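Local coordinates for uncharacterized protein (Bacteroides uniformis, PDB 4IYK) that is of unknown function but is a putative carbohydrate-binding protein, at residues S16-I21 with D96-F101; I40-H45 with A71-R76; N66-A71 with F90-G95. All coordinates share one frame; numbering follows the deposited sequence.

Contact 1 of 3, residues S16-I21 with D96-F101; sequences SIHGSI and DNVYDF. With EDO (1,2-ethanediol), chain D; EDO (1,2-ethanediol), chain I.
His18 and Asp96 meet across two parallel strands with the imidazole and carboxylate planes only 10° apart, the two side chains crossing at about a right angle. NE2 of His18 gives its N-H in the ring plane to the syn lone pair of Asp96 OD2, at 3.0 Å. CG of His18 stands between its own backbone N and carbonyl carbon (chi1 59°). The ring comes near Val98 as well as Asp96, with His18 CE1 3.6 Å from Val98 CG2. The other carboxylate oxygen, Asp96 OD1, takes the hydroxyl of Ser16 OG on its anti side, also at 3.0 Å, so both oxygens are gripped and the carboxylate is held against rotation. An alanine in place of His18 would probably leave Asp96 OD2 without this donor and remove the ring that packs on Val98 CG2. On the Ile17 side of the sheet, Asn97 ND2 reaches Ser16 O at 3.2 Å and also bonds Lys93 O, while the Asn97 CB packs on Ile17 CD1. Farther along, Ile21 CD1 touches Phe101 CD2 at 3.8 Å, and Tyr99 CD1 sits over the centre of the Phe101 ring. Between these groups the backbone ladder is interrupted: Asp100 OD1, rather than a main-chain oxygen, receives Ser20 N in a weak, bent bond of 2.8 Å. Strand 15-23 is the middle of a three-stranded sheet, with 95-103 parallel on one flank and 62-65 antiparallel on the other; the sheet face carrying Ile17 and Phe101 packs on Phe90, Val68 and Val75.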
loop_
_atom_site.group_PDB
_atom_site.type_symbol
_atom_site.label_atom_id
_atom_site.label_comp_id
_atom_site.label_asym_id
_atom_site.label_seq_id
_atom_site.Cartn_x
_atom_site.Cartn_y
_atom_site.Cartn_z
ATOM N N SER A 16 11.804 -22.031 -2.349
ATOM C CA SER A 16 10.916 -20.970 -2.836
ATOM C C SER A 16 9.998 -20.590 -1.690
ATOM O O SER A 16 9.806 -21.399 -0.788
ATOM C CB SER A 16 10.134 -21.411 -4.073
ATOM O OG SER A 16 9.455 -22.638 -3.846
ATOM N N ILE A 17 9.513 -19.346 -1.671
ATOM C CA ILE A 17 8.634 -18.880 -0.599
ATOM C C ILE A 17 7.629 -17.876 -1.171
ATOM O O ILE A 17 7.947 -17.084 -2.057
ATOM C CB ILE A 17 9.423 -18.314 0.624
ATOM C CG1 ILE A 17 8.479 -18.051 1.823
ATOM C CG2 ILE A 17 10.286 -17.055 0.255
ATOM C CD1 ILE A 17 9.155 -18.223 3.229
ATOM N N HIS A 18 6.403 -17.953 -0.696
ATOM C CA HIS A 18 5.335 -17.043 -1.114
ATOM C C HIS A 18 4.416 -16.861 0.092
ATOM O O HIS A 18 4.505 -17.629 1.050
ATOM C CB HIS A 18 4.579 -17.569 -2.355
ATOM C CG HIS A 18 3.965 -18.912 -2.119
ATOM N ND1 HIS A 18 2.649 -19.041 -1.689
ATOM C CD2 HIS A 18 4.542 -20.139 -2.144
ATOM C CE1 HIS A 18 2.463 -20.343 -1.507
ATOM N NE2 HIS A 18 3.575 -21.041 -1.757
ATOM N N GLY A 19 3.566 -15.857 0.038
ATOM C CA GLY A 19 2.653 -15.546 1.124
ATOM C C GLY A 19 2.041 -14.178 0.976
ATOM O O GLY A 19 2.118 -13.566 -0.092
ATOM N N SER A 20 1.443 -13.683 2.066
ATOM C CA SER A 20 0.724 -12.425 2.027
ATOM C C SER A 20 0.978 -11.567 3.224
ATOM O O SER A 20 1.261 -12.086 4.308
ATOM C CB SER A 20 -0.783 -12.708 1.957
ATOM O OG SER A 20 -1.150 -13.387 0.767
ATOM N N ILE A 21 0.848 -10.234 3.034
ATOM C CA ILE A 21 0.864 -9.252 4.123
ATOM C C ILE A 21 -0.605 -9.078 4.470
ATOM O O ILE A 21 -1.394 -8.628 3.621
ATOM C CB ILE A 21 1.577 -7.903 3.792
ATOM C CG1 ILE A 21 3.038 -8.102 3.230
ATOM C CG2 ILE A 21 1.566 -6.963 5.043
ATOM C CD1 ILE A 21 4.075 -8.934 4.179
ATOM N N ASP A 96 9.187 -25.804 -1.442
ATOM C CA ASP A 96 8.243 -24.692 -1.326
ATOM C C ASP A 96 7.863 -24.403 0.121
ATOM O O ASP A 96 7.754 -25.312 0.941
ATOM C CB ASP A 96 6.983 -24.907 -2.178
ATOM C CG ASP A 96 6.144 -23.645 -2.339
ATOM O OD1 ASP A 96 6.734 -22.562 -2.631
ATOM O OD2 ASP A 96 4.908 -23.722 -2.135
ATOM N N ASN A 97 7.671 -23.112 0.418
ATOM C CA ASN A 97 7.315 -22.573 1.728
ATOM C C ASN A 97 6.213 -21.544 1.598
ATOM O O ASN A 97 6.189 -20.775 0.627
ATOM C CB ASN A 97 8.533 -21.915 2.393
ATOM C CG ASN A 97 9.652 -22.861 2.729
ATOM O OD1 ASN A 97 9.843 -23.222 3.878
ATOM N ND2 ASN A 97 10.465 -23.223 1.744
ATOM N N VAL A 98 5.316 -21.496 2.586
ATOM C CA VAL A 98 4.247 -20.499 2.560
ATOM C C VAL A 98 4.263 -19.788 3.933
ATOM O O VAL A 98 4.543 -20.442 4.920
ATOM C CB VAL A 98 2.861 -21.131 2.150
ATOM C CG1 VAL A 98 2.414 -22.232 3.113
ATOM C CG2 VAL A 98 1.780 -20.072 1.994
ATOM N N TYR A 99 4.113 -18.434 3.972
ATOM C CA TYR A 99 4.077 -17.700 5.246
ATOM C C TYR A 99 3.384 -16.343 5.081
ATOM O O TYR A 99 3.817 -15.467 4.310
ATOM C CB TYR A 99 5.472 -17.512 5.882
ATOM C CG TYR A 99 5.427 -17.102 7.346
ATOM C CD1 TYR A 99 5.284 -15.766 7.714
ATOM C CD2 TYR A 99 5.539 -18.050 8.360
ATOM C CE1 TYR A 99 5.246 -15.383 9.055
ATOM C CE2 TYR A 99 5.512 -17.677 9.709
ATOM C CZ TYR A 99 5.369 -16.339 10.051
ATOM O OH TYR A 99 5.332 -15.950 11.370
ATOM N N ASP A 100 2.326 -16.167 5.861
ATOM C CA ASP A 100 1.568 -14.927 5.887
ATOM C C ASP A 100 1.986 -14.118 7.108
ATOM O O ASP A 100 2.118 -14.670 8.198
ATOM C CB ASP A 100 0.056 -15.229 5.906
ATOM C CG ASP A 100 -0.470 -15.881 4.632
ATOM O OD1 ASP A 100 0.158 -15.697 3.560
ATOM O OD2 ASP A 100 -1.509 -16.571 4.706
ATOM N N PHE A 101 2.246 -12.823 6.925
ATOM C CA PHE A 101 2.615 -11.962 8.049
ATOM C C PHE A 101 1.367 -11.159 8.447
ATOM O O PHE A 101 0.680 -10.622 7.573
ATOM C CB PHE A 101 3.793 -11.031 7.658
ATOM C CG PHE A 101 5.078 -11.736 7.294
ATOM C CD1 PHE A 101 6.022 -12.042 8.266
ATOM C CD2 PHE A 101 5.376 -12.033 5.968
ATOM C CE1 PHE A 101 7.225 -12.673 7.922
ATOM C CE2 PHE A 101 6.578 -12.668 5.622
ATOM C CZ PHE A 101 7.495 -12.981 6.599
HETATM C C1 EDO D . 1.572 -17.763 9.469
HETATM O O1 EDO D . 0.989 -16.672 10.178
HETATM C C2 EDO D . 0.652 -18.132 8.273
HETATM O O2 EDO D . 1.400 -18.794 7.262
HETATM C C1 EDO I . 3.598 -11.635 13.404
HETATM O O1 EDO I . 2.679 -10.590 13.717
HETATM C C2 EDO I . 3.417 -12.089 11.927
HETATM O O2 EDO I . 4.385 -13.062 11.631
HETATM O O HOH W 1 -0.626 -16.637 1.185
#

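Contact 2 of 3, residues I40-H45 with A71-R76; sequences IKVREH and ATYDVR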
loop_
_atom_site.group_PDB
_atom_site.type_symbol
_atom_site.label_atom_id
_atom_site.label_comp_id
_atom_site.label_asym_id
_atom_site.label_seq_id
_atom_site.Cartn_x
_atom_site.Cartn_y
_atom_site.Cartn_z
ATOM N N ILE A 40 10.373 -7.030 2.877
ATOM C CA ILE A 40 10.780 -8.062 3.810
ATOM C C ILE A 40 12.309 -8.033 3.888
ATOM O O ILE A 40 12.958 -8.389 2.904
ATOM C CB ILE A 40 10.245 -9.474 3.391
ATOM C CG1 ILE A 40 8.714 -9.488 3.177
ATOM C CG2 ILE A 40 10.713 -10.544 4.398
ATOM C CD1 ILE A 40 8.217 -10.744 2.534
ATOM N N LYS A 41 12.885 -7.601 5.028
ATOM C CA LYS A 41 14.340 -7.603 5.199
ATOM C C LYS A 41 14.716 -8.870 5.956
ATOM O O LYS A 41 14.143 -9.152 7.007
ATOM C CB LYS A 41 14.867 -6.332 5.910
ATOM C CG LYS A 41 14.740 -5.072 5.067
ATOM C CD LYS A 41 15.310 -3.835 5.750
ATOM C CE LYS A 41 15.104 -2.612 4.884
ATOM N NZ LYS A 41 16.036 -1.506 5.235
ATOM N N VAL A 42 15.616 -9.671 5.391
ATOM C CA VAL A 42 16.005 -10.927 6.028
ATOM C C VAL A 42 17.513 -10.959 6.265
ATOM O O VAL A 42 18.282 -10.312 5.549
ATOM C CB VAL A 42 15.523 -12.200 5.262
ATOM C CG1 VAL A 42 14.000 -12.236 5.121
ATOM C CG2 VAL A 42 16.188 -12.321 3.896
ATOM N N ARG A 43 17.911 -11.722 7.274
ATOM C CA ARG A 43 19.298 -11.959 7.638
ATOM C C ARG A 43 19.461 -13.438 7.947
ATOM O O ARG A 43 18.845 -13.939 8.891
ATOM C CB ARG A 43 19.716 -11.077 8.828
ATOM C CG ARG A 43 21.197 -11.200 9.211
ATOM C CD ARG A 43 21.582 -10.258 10.342
ATOM N NE ARG A 43 21.551 -8.851 9.932
ATOM C CZ ARG A 43 21.725 -7.822 10.757
ATOM N NH1 ARG A 43 21.943 -8.027 12.052
ATOM N NH2 ARG A 43 21.681 -6.579 10.294
ATOM N N GLU A 44 20.273 -14.137 7.131
ATOM C CA GLU A 44 20.594 -15.555 7.322
ATOM C C GLU A 44 21.456 -15.699 8.578
ATOM O O GLU A 44 22.350 -14.874 8.807
ATOM C CB GLU A 44 21.315 -16.140 6.080
ATOM C CG GLU A 44 21.408 -17.665 6.062
ATOM C CD GLU A 44 22.213 -18.319 4.949
ATOM O OE1 GLU A 44 22.263 -17.760 3.828
ATOM O OE2 GLU A 44 22.765 -19.417 5.190
ATOM N N HIS A 45 21.170 -16.722 9.399
ATOM C CA HIS A 45 21.923 -17.000 10.624
ATOM C C HIS A 45 23.371 -17.396 10.286
ATOM O O HIS A 45 23.624 -17.927 9.198
ATOM C CB HIS A 45 21.227 -18.094 11.454
ATOM C CG HIS A 45 20.058 -17.607 12.259
ATOM N ND1 HIS A 45 19.538 -18.361 13.296
ATOM C CD2 HIS A 45 19.345 -16.460 12.156
ATOM C CE1 HIS A 45 18.530 -17.657 13.784
ATOM N NE2 HIS A 45 18.379 -16.505 13.134
ATOM N N ALA A 71 17.485 -22.306 4.886
ATOM C CA ALA A 71 18.250 -21.841 6.054
ATOM C C ALA A 71 17.311 -21.273 7.120
ATOM O O ALA A 71 16.094 -21.265 6.922
ATOM C CB ALA A 71 19.245 -20.762 5.616
ATOM N N THR A 72 17.876 -20.790 8.240
ATOM C CA THR A 72 17.145 -20.125 9.325
ATOM C C THR A 72 17.496 -18.633 9.253
ATOM O O THR A 72 18.667 -18.282 9.091
ATOM C CB THR A 72 17.466 -20.770 10.674
ATOM O OG1 THR A 72 17.112 -22.149 10.591
ATOM C CG2 THR A 72 16.711 -20.120 11.827
ATOM N N TYR A 73 16.477 -17.766 9.341
ATOM C CA TYR A 73 16.637 -16.320 9.198
ATOM C C TYR A 73 16.040 -15.501 10.337
ATOM O O TYR A 73 15.178 -15.965 11.075
ATOM C CB TYR A 73 15.919 -15.858 7.898
ATOM C CG TYR A 73 16.463 -16.427 6.608
ATOM C CD1 TYR A 73 16.042 -17.668 6.137
ATOM C CD2 TYR A 73 17.344 -15.697 5.820
ATOM C CE1 TYR A 73 16.531 -18.193 4.941
ATOM C CE2 TYR A 73 17.838 -16.207 4.619
ATOM C CZ TYR A 73 17.426 -17.456 4.180
ATOM O OH TYR A 73 17.917 -17.968 3.003
ATOM N N ASP A 74 16.440 -14.238 10.389
ATOM C CA ASP A 74 15.829 -13.193 11.190
ATOM C C ASP A 74 15.129 -12.283 10.205
ATOM O O ASP A 74 15.784 -11.806 9.275
ATOM C CB ASP A 74 16.862 -12.432 12.022
ATOM C CG ASP A 74 17.504 -13.274 13.102
ATOM O OD1 ASP A 74 16.773 -14.056 13.762
ATOM O OD2 ASP A 74 18.737 -13.163 13.280
ATOM N N VAL A 75 13.814 -12.080 10.353
ATOM C CA VAL A 75 13.029 -11.230 9.429
ATOM C C VAL A 75 12.776 -9.896 10.121
ATOM O O VAL A 75 12.510 -9.868 11.319
ATOM C CB VAL A 75 11.712 -11.911 8.948
ATOM C CG1 VAL A 75 10.883 -10.990 8.053
ATOM C CG2 VAL A 75 11.990 -13.226 8.236
ATOM N N ARG A 76 12.854 -8.801 9.369
ATOM C CA ARG A 76 12.662 -7.461 9.898
ATOM C C ARG A 76 11.772 -6.612 8.984
ATOM O O ARG A 76 12.007 -6.547 7.776
ATOM C CB ARG A 76 14.038 -6.805 10.054
ATOM C CG ARG A 76 14.054 -5.482 10.776
ATOM C CD ARG A 76 15.479 -4.979 10.907
ATOM N NE ARG A 76 16.237 -5.715 11.923
ATOM C CZ ARG A 76 16.299 -5.368 13.205
ATOM N NH1 ARG A 76 15.643 -4.300 13.643
ATOM N NH2 ARG A 76 17.023 -6.085 14.060
#
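Ile40 to Glu44 and Ala71 to Arg76 pair as adjacent antiparallel strands in a four-stranded sheet of the N-terminal domain, whose family belongs to the transthyretin clan. Main-chain bonds set the register: Lys41 with Arg76 and Arg43 with Asp74 are hydrogen-bonded pairs, each closed by two N-H to O bonds, and Arg76 N to Lys41 O measures 2.7 Å. Just past the strand end, His45 N adds a bond to Thr72 O at 3.0 Å. Val42 opposite Val75 and Glu44 opposite Tyr73 are the non-hydrogen-bonded pairs. Apolar contacts gather on the face of these valines. Val42 and Val75 lie side by side, pointing the same way, with CG1 of Val42 3.8 Å from CG2 of Val75, while Ile40 CG2 reaches Val75 CG1 at 3.7 Å. The CB of Glu44 lies against Tyr73 CE2, and Tyr73 OH is bonded to Phe69 O. Lys41, Arg43, Asp74 and Arg76 lie on the other face, where the three long chains lead away from the pairing: Lys41 forms a salt bridge with Glu78, Arg43 with Asp52 and Arg76 with Glu86. The His45 ring makes the side-chain link. Thr72 CG2 lies over one face of it, a CH-pi contact 3.9 Å from the centroid. At the ring edge, His45 NE2 donates in the ring plane to Asp74 OD1 at 3.0 Å, meeting that oxygen from above the carboxylate, 55° out of its plane.

Contact 3 of 3, residues N66-A71 with F90-G95; sequences NMVFAA and FVVKSG. With EDO (1,2-ethanediol), chain H.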
loop_
_atom_site.group_PDB
_atom_site.type_symbol
_atom_site.label_atom_id
_atom_site.label_comp_id
_atom_site.label_asym_id
_atom_site.label_seq_id
_atom_site.Cartn_x
_atom_site.Cartn_y
_atom_site.Cartn_z
ATOM N N ASN A 66 11.271 -17.354 -5.897
ATOM C CA ASN A 66 11.678 -18.710 -6.291
ATOM C C ASN A 66 13.189 -18.906 -6.246
ATOM O O ASN A 66 13.684 -19.919 -6.739
ATOM C CB ASN A 66 11.138 -19.062 -7.680
ATOM C CG ASN A 66 9.708 -19.527 -7.604
ATOM O OD1 ASN A 66 8.794 -18.720 -7.581
ATOM N ND2 ASN A 66 9.492 -20.833 -7.444
HETATM N N MSE A 67 13.918 -17.973 -5.612
HETATM C CA MSE A 67 15.367 -18.057 -5.506
HETATM C C MSE A 67 15.842 -17.858 -4.055
HETATM O O MSE A 67 16.622 -16.942 -3.785
HETATM C CB MSE A 67 15.989 -17.009 -6.426
HETATM C CG MSE A 67 16.771 -17.593 -7.586
HETATM SE SE MSE A 67 16.821 -16.401 -9.138
HETATM C CE MSE A 67 17.183 -14.656 -8.287
ATOM N N VAL A 68 15.391 -18.701 -3.123
ATOM C CA VAL A 68 15.835 -18.564 -1.726
ATOM C C VAL A 68 16.576 -19.831 -1.268
ATOM O O VAL A 68 16.367 -20.923 -1.804
ATOM C CB VAL A 68 14.720 -18.148 -0.720
ATOM C CG1 VAL A 68 14.185 -16.758 -1.032
ATOM C CG2 VAL A 68 13.577 -19.157 -0.671
ATOM N N PHE A 69 17.475 -19.663 -0.292
ATOM C CA PHE A 69 18.267 -20.761 0.248
ATOM C C PHE A 69 17.622 -21.311 1.502
ATOM O O PHE A 69 17.188 -20.539 2.367
ATOM C CB PHE A 69 19.716 -20.311 0.533
ATOM C CG PHE A 69 20.562 -20.203 -0.715
ATOM C CD1 PHE A 69 20.495 -19.072 -1.527
ATOM C CD2 PHE A 69 21.410 -21.236 -1.090
ATOM C CE1 PHE A 69 21.262 -18.981 -2.693
ATOM C CE2 PHE A 69 22.188 -21.139 -2.251
ATOM C CZ PHE A 69 22.106 -20.011 -3.047
ATOM N N ALA A 70 17.521 -22.655 1.576
ATOM C CA ALA A 70 17.004 -23.355 2.746
ATOM C C ALA A 70 17.964 -23.072 3.881
ATOM O O ALA A 70 19.144 -23.421 3.778
ATOM C CB ALA A 70 16.890 -24.850 2.477
ATOM N N ALA A 71 17.485 -22.306 4.886
ATOM C CA ALA A 71 18.250 -21.841 6.054
ATOM C C ALA A 71 17.311 -21.273 7.120
ATOM O O ALA A 71 16.094 -21.265 6.922
ATOM C CB ALA A 71 19.245 -20.762 5.616
ATOM N N PHE A 90 13.179 -17.649 11.737
ATOM C CA PHE A 90 12.306 -17.927 10.608
ATOM C C PHE A 90 12.964 -19.018 9.755
ATOM O O PHE A 90 13.985 -18.761 9.117
ATOM C CB PHE A 90 12.105 -16.615 9.823
ATOM C CG PHE A 90 11.098 -16.655 8.699
ATOM C CD1 PHE A 90 9.763 -16.330 8.929
ATOM C CD2 PHE A 90 11.497 -16.927 7.395
ATOM C CE1 PHE A 90 8.837 -16.309 7.875
ATOM C CE2 PHE A 90 10.564 -16.928 6.346
ATOM C CZ PHE A 90 9.240 -16.626 6.594
ATOM N N VAL A 91 12.411 -20.241 9.774
ATOM C CA VAL A 91 12.989 -21.376 9.048
ATOM C C VAL A 91 12.427 -21.467 7.621
ATOM O O VAL A 91 11.208 -21.542 7.413
ATOM C CB VAL A 91 12.825 -22.726 9.822
ATOM C CG1 VAL A 91 13.322 -23.921 9.006
ATOM C CG2 VAL A 91 13.539 -22.683 11.168
ATOM N N VAL A 92 13.341 -21.466 6.642
ATOM C CA VAL A 92 13.005 -21.671 5.239
ATOM C C VAL A 92 13.409 -23.118 4.949
ATOM O O VAL A 92 14.595 -23.439 4.957
ATOM C CB VAL A 92 13.642 -20.635 4.274
ATOM C CG1 VAL A 92 13.516 -21.078 2.816
ATOM C CG2 VAL A 92 13.022 -19.252 4.468
ATOM N N LYS A 93 12.423 -23.998 4.764
ATOM C CA LYS A 93 12.663 -25.411 4.468
ATOM C C LYS A 93 13.015 -25.604 2.987
ATOM O O LYS A 93 12.660 -24.766 2.144
ATOM C CB LYS A 93 11.428 -26.265 4.833
ATOM C CG LYS A 93 11.246 -26.459 6.332
ATOM C CD LYS A 93 10.510 -27.754 6.657
ATOM C CE LYS A 93 10.566 -28.092 8.130
ATOM N NZ LYS A 93 9.931 -29.404 8.422
ATOM N N SER A 94 13.691 -26.726 2.676
ATOM C CA SER A 94 14.017 -27.122 1.309
ATOM C C SER A 94 12.691 -27.303 0.548
ATOM O O SER A 94 11.729 -27.819 1.116
ATOM C CB SER A 94 14.847 -28.406 1.322
ATOM O OG SER A 94 15.345 -28.754 0.040
ATOM N N GLY A 95 12.625 -26.793 -0.673
ATOM C CA GLY A 95 11.410 -26.834 -1.484
ATOM C C GLY A 95 10.517 -25.616 -1.307
ATOM O O GLY A 95 11.008 -24.512 -1.036
HETATM C C1 EDO H . 6.209 -21.090 -5.368
HETATM O O1 EDO H . 6.255 -19.727 -5.748
HETATM C C2 EDO H . 5.712 -21.969 -6.537
HETATM O O2 EDO H . 6.668 -21.967 -7.582
#
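CG1 of Val92 stands anti to its backbone N (chi1 167°), and CG2 of Val68 sits between its own backbone N and carbonyl carbon. These settings bring the two methyls together at 4.0 Å, the side chains crossing at about a right angle. The same Val92 CG1 lies 3.7 Å from Phe69 O, so this one methyl meets both a side chain and the main chain of residues 66-71. Phe69 takes part here through that carbonyl oxygen.

The main-chain link is made at Ala71 and Val92, near one end of the hairpin of strands 67-77 and 85-92. Val92 N donates to Ala71 O at 2.8 Å (N-H...O 165°), and the donor lies nearly on the line of the C=O bond. The return bond, Ala71 N to Val92 O at 3.1 Å, is bent to 127° and weak. Val92 O is also approached by Ala70 CA at 3.3 Å, a CA-H...O contact, so the one oxygen is met by two neighbouring residues of the facing segment. The touching parts run at a steep angle to each other, and Ala70 CB rests against Ser94 N at 3.7 Å. The backbone N of Ala70 is bonded to Asp14 OD1, which ties this corner to the chain just ahead of strand 15-23. Val68 and Val92 both pack on Ala15 and Trp55, which belong to the two different sheets, so the valine pair lies where the sheets come together.

One straight and one weak bond suggest that the pairing is loose at this end of the hairpin, with a valine contact beside it.

Overall arrangement
From the N terminus, contact 1 joins strand 15-23 to residues 96-101, closing the longest loop, of 74 intervening residues, and encloses both other contacts. Within it, contact 2 joins strand 40-44 to strand 67-77, and contact 3 joins the beginning of that same strand to strand 85-92. Their segments alternate along the chain, so contacts 2 and 3 cross, sharing Ala71. Together they set three neighbouring strands of the four-stranded sheet, whereas contact 1 belongs to the three-stranded one. The two sheets meet where Phe101 packs on Ile40 and Val75, and where Phe90 touches Ile17 and Tyr99.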